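Local coordinates for ABC transporter substrate-binding protein (Rhizobium radiobacter, PDB 6TFX) that binds the opine mannopinic acid in the periplasm as the solute-binding component of an ABC transporter, consistent with import of mannityl-opines, at residues A[398-402]-A[412-418]. Residues are numbered along the deposited sequence.
Sequences QFYHS and VVNFSHC. With MG (magnesium ion), chain G.
The last turn of helix 392-400 and the residues through Ser402 lie against irregular loop 412-418; CA atoms pair Gln398 with Val412 (5.5 Å) and Phe399 with Asn414 (4.1 Å). Gln398 O accepts a hydrogen bond from Val413 N at 3.0 Å (151°); its mt side chain rests CB 4.0 Å from Val412 CG1 and 3.9 Å from Val413 CG2, and OE1 hydrogen-bonds Arg388 NE. Phe399 (chi1 m, chi2 -87°) lays one ring face over Val413 CG2, a CH-pi contact 3.4 Å from methyl to centroid and 6° off the normal; the Val413 side chain is about 5 Å from the bound opine. Phe399 O meets Asn414 CA in a 3.1 Å CA-H...O contact and accepts from a water (2.7 Å) that accepts from Ser416 N (3.1 Å). Asn414 centres an inverse gamma turn (phi/psi -89/81), spanned by a weak Phe415 N to Val413 O hydrogen bond (3.0 Å), in the link between helices 392-400 and 422-430 of this family 5 solute-binding protein (periplasmic binding protein fold). Tyr400 (chi1 m) packs CB 4.0 Å from Cys418 SG, its OH hydrogen-bonded to Val295 O. His401 leaves helical phi/psi (-79/139), and its O accepts from Asn414 ND2 at 2.9 Å. The same ND2 donates to Cys418 O (3.0 Å) and Asn414 OD1 accepts from Cys418 N (3.0 Å), so one side chain (chi1 t, chi2 -6°) ties the helix exit to Cys418. Ser402 CA approaches Cys418 O at 3.5 Å, its OG hydrogen-bonded to Asp422 OD2, while Cys418 SG (chi1 t) binds magnesium at 2.1 Å, shared with Cys453.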
ATOM      1  N   GLN A 398      -4.214  10.330  -5.617  1.00 13.15           N
ATOM      2  CA  GLN A 398      -4.366   8.991  -6.210  1.00 13.34           C
ATOM      3  C   GLN A 398      -5.791   8.454  -6.223  1.00 16.32           C
ATOM      4  O   GLN A 398      -6.198   7.788  -7.188  1.00 14.73           O
ATOM      5  CB  GLN A 398      -3.422   8.022  -5.477  1.00 14.53           C
ATOM      6  CG  GLN A 398      -1.942   8.438  -5.684  1.00 16.22           C
ATOM      7  CD  GLN A 398      -0.995   7.472  -5.035  1.00 21.70           C
ATOM      8  OE1 GLN A 398      -1.264   6.286  -4.937  1.00 19.88           O
ATOM      9  NE2 GLN A 398       0.160   7.972  -4.616  1.00 20.39           N
ATOM     10  N   PHE A 399      -6.532   8.706  -5.144  1.00 13.23           N
ATOM     11  CA  PHE A 399      -7.888   8.158  -5.040  1.00 13.16           C
ATOM     12  C   PHE A 399      -8.987   9.117  -5.500  1.00 16.58           C
ATOM     13  O   PHE A 399     -10.091   8.630  -5.828  1.00 16.39           O
ATOM     14  CB  PHE A 399      -8.172   7.789  -3.585  1.00 13.48           C
ATOM     15  CG  PHE A 399      -7.496   6.525  -3.147  1.00 13.08           C
ATOM     16  CD1 PHE A 399      -8.109   5.283  -3.354  1.00 16.11           C
ATOM     17  CD2 PHE A 399      -6.229   6.561  -2.569  1.00 14.20           C
ATOM     18  CE1 PHE A 399      -7.475   4.098  -2.953  1.00 17.03           C
ATOM     19  CE2 PHE A 399      -5.570   5.370  -2.207  1.00 16.41           C
ATOM     20  CZ  PHE A 399      -6.214   4.149  -2.369  1.00 15.46           C
ATOM     21  N   TYR A 400      -8.754  10.444  -5.470  1.00 15.31           N
ATOM     22  CA  TYR A 400      -9.846  11.370  -5.707  1.00 14.93           C
ATOM     23  C   TYR A 400      -9.640  12.460  -6.772  1.00 17.02           C
ATOM     24  O   TYR A 400     -10.633  13.112  -7.105  1.00 17.51           O
ATOM     25  CB  TYR A 400     -10.260  12.039  -4.375  1.00 14.96           C
ATOM     26  CG  TYR A 400     -10.489  11.041  -3.258  1.00 13.38           C
ATOM     27  CD1 TYR A 400     -11.464  10.045  -3.368  1.00 14.81           C
ATOM     28  CD2 TYR A 400      -9.711  11.069  -2.097  1.00 14.28           C
ATOM     29  CE1 TYR A 400     -11.656   9.107  -2.355  1.00 15.71           C
ATOM     30  CE2 TYR A 400      -9.895  10.134  -1.081  1.00 14.46           C
ATOM     31  CZ  TYR A 400     -10.840   9.131  -1.230  1.00 15.09           C
ATOM     32  OH  TYR A 400     -11.025   8.204  -0.231  1.00 16.88           O
ATOM     33  N   HIS A 401      -8.410  12.675  -7.287  1.00 14.25           N
ATOM     34  CA  HIS A 401      -8.243  13.711  -8.320  1.00 14.52           C
ATOM     35  C   HIS A 401      -8.718  13.129  -9.653  1.00 16.74           C
ATOM     36  O   HIS A 401      -8.468  11.949  -9.914  1.00 15.75           O
ATOM     37  CB  HIS A 401      -6.784  14.144  -8.415  1.00 16.07           C
ATOM     38  CG  HIS A 401      -6.585  15.323  -9.313  1.00 19.25           C
ATOM     39  ND1 HIS A 401      -6.577  15.192 -10.694  1.00 20.45           N
ATOM     40  CD2 HIS A 401      -6.466  16.635  -9.000  1.00 20.73           C
ATOM     41  CE1 HIS A 401      -6.397  16.418 -11.175  1.00 20.23           C
ATOM     42  NE2 HIS A 401      -6.320  17.317 -10.192  1.00 20.66           N
ATOM     43  N   SER A 402      -9.427  13.919 -10.472  1.00 15.83           N
ATOM     44  CA  SER A 402      -9.973  13.351 -11.716  1.00 16.35           C
ATOM     45  C   SER A 402      -8.911  12.765 -12.670  1.00 19.33           C
ATOM     46  O   SER A 402      -9.247  11.880 -13.477  1.00 19.90           O
ATOM     47  CB  SER A 402     -10.853  14.362 -12.452  1.00 21.40           C
ATOM     48  OG  SER A 402     -10.010  15.353 -12.998  1.00 21.77           O
ATOM     49  N   VAL A 412      -5.046   6.001 -11.596  1.00 16.04           N
ATOM     50  CA  VAL A 412      -4.372   5.433 -10.446  1.00 13.67           C
ATOM     51  C   VAL A 412      -5.421   4.573  -9.728  1.00 18.33           C
ATOM     52  O   VAL A 412      -5.699   3.446 -10.180  1.00 16.23           O
ATOM     53  CB  VAL A 412      -3.636   6.442  -9.530  1.00 16.52           C
ATOM     54  CG1 VAL A 412      -2.660   5.711  -8.610  1.00 16.44           C
ATOM     55  CG2 VAL A 412      -2.888   7.499 -10.347  1.00 17.46           C
ATOM     56  N   VAL A 413      -6.050   5.130  -8.664  1.00 14.93           N
ATOM     57  CA  VAL A 413      -7.040   4.351  -7.909  1.00 13.24           C
ATOM     58  C   VAL A 413      -8.307   5.189  -7.616  1.00 15.78           C
ATOM     59  O   VAL A 413      -8.967   4.960  -6.593  1.00 15.83           O
ATOM     60  CB  VAL A 413      -6.428   3.732  -6.623  1.00 17.24           C
ATOM     61  CG1 VAL A 413      -5.565   2.514  -6.958  1.00 18.39           C
ATOM     62  CG2 VAL A 413      -5.606   4.755  -5.845  1.00 16.86           C
ATOM     63  N   ASN A 414      -8.685   6.082  -8.568  1.00 13.74           N
ATOM     64  CA  ASN A 414      -9.890   6.887  -8.380  1.00 13.64           C
ATOM     65  C   ASN A 414     -11.041   6.070  -8.954  1.00 15.02           C
ATOM     66  O   ASN A 414     -11.481   6.277 -10.097  1.00 15.40           O
ATOM     67  CB  ASN A 414      -9.763   8.276  -9.002  1.00 13.43           C
ATOM     68  CG  ASN A 414     -11.001   9.141  -8.851  1.00 18.13           C
ATOM     69  OD1 ASN A 414     -12.062   8.690  -8.352  1.00 16.87           O
ATOM     70  ND2 ASN A 414     -10.892  10.412  -9.298  1.00 17.02           N
ATOM     71  N   PHE A 415     -11.509   5.138  -8.139  1.00 14.37           N
ATOM     72  CA  PHE A 415     -12.615   4.242  -8.532  1.00 14.11           C
ATOM     73  C   PHE A 415     -13.959   4.930  -8.502  1.00 17.82           C
ATOM     74  O   PHE A 415     -14.899   4.448  -9.143  1.00 18.82           O
ATOM     75  CB  PHE A 415     -12.676   3.046  -7.583  1.00 14.63           C
ATOM     76  CG  PHE A 415     -11.402   2.236  -7.613  1.00 15.21           C
ATOM     77  CD1 PHE A 415     -11.052   1.501  -8.746  1.00 16.56           C
ATOM     78  CD2 PHE A 415     -10.554   2.204  -6.510  1.00 16.53           C
ATOM     79  CE1 PHE A 415      -9.864   0.762  -8.777  1.00 18.42           C
ATOM     80  CE2 PHE A 415      -9.385   1.439  -6.536  1.00 19.04           C
ATOM     81  CZ  PHE A 415      -9.034   0.752  -7.677  1.00 16.73           C
ATOM     82  N   SER A 416     -14.083   6.010  -7.720  1.00 15.77           N
ATOM     83  CA  SER A 416     -15.363   6.716  -7.612  1.00 15.33           C
ATOM     84  C   SER A 416     -15.609   7.645  -8.781  1.00 19.15           C
ATOM     85  O   SER A 416     -16.739   8.106  -8.956  1.00 19.19           O
ATOM     86  CB  SER A 416     -15.414   7.512  -6.307  1.00 17.87           C
ATOM     87  OG  SER A 416     -14.424   8.527  -6.332  1.00 17.19           O
ATOM     88  N   HIS A 417     -14.553   7.951  -9.575  1.00 16.91           N
ATOM     89  CA  HIS A 417     -14.636   8.918 -10.675  1.00 16.28           C
ATOM     90  C   HIS A 417     -14.903  10.334 -10.122  1.00 21.90           C
ATOM     91  O   HIS A 417     -15.517  11.179 -10.776  1.00 21.04           O
ATOM     92  CB  HIS A 417     -15.636   8.477 -11.763  1.00 17.16           C
ATOM     93  CG  HIS A 417     -15.200   7.212 -12.443  1.00 20.98           C
ATOM     94  ND1 HIS A 417     -14.722   7.222 -13.739  1.00 22.74           N
ATOM     95  CD2 HIS A 417     -15.197   5.933 -11.991  1.00 22.42           C
ATOM     96  CE1 HIS A 417     -14.402   5.965 -14.018  1.00 22.20           C
ATOM     97  NE2 HIS A 417     -14.690   5.148 -13.013  1.00 22.06           N
ATOM     98  N   CYS A 418     -14.384  10.582  -8.898  1.00 19.55           N
ATOM     99  CA  CYS A 418     -14.509  11.861  -8.191  1.00 19.12           C
ATOM    100  C   CYS A 418     -13.822  12.965  -9.029  1.00 21.06           C
ATOM    101  O   CYS A 418     -12.756  12.733  -9.608  1.00 20.85           O
ATOM    102  CB  CYS A 418     -13.857  11.721  -6.818  1.00 19.02           C
ATOM    103  SG  CYS A 418     -13.807  13.252  -5.836  1.00 24.41           S
TER
HETATM  104 MG    MG G 605     -15.923  13.012  -5.509  1.00 12.12          MG
HETATM  105  O   HOH W   1     -12.280   7.041  -5.460  1.00 14.96           O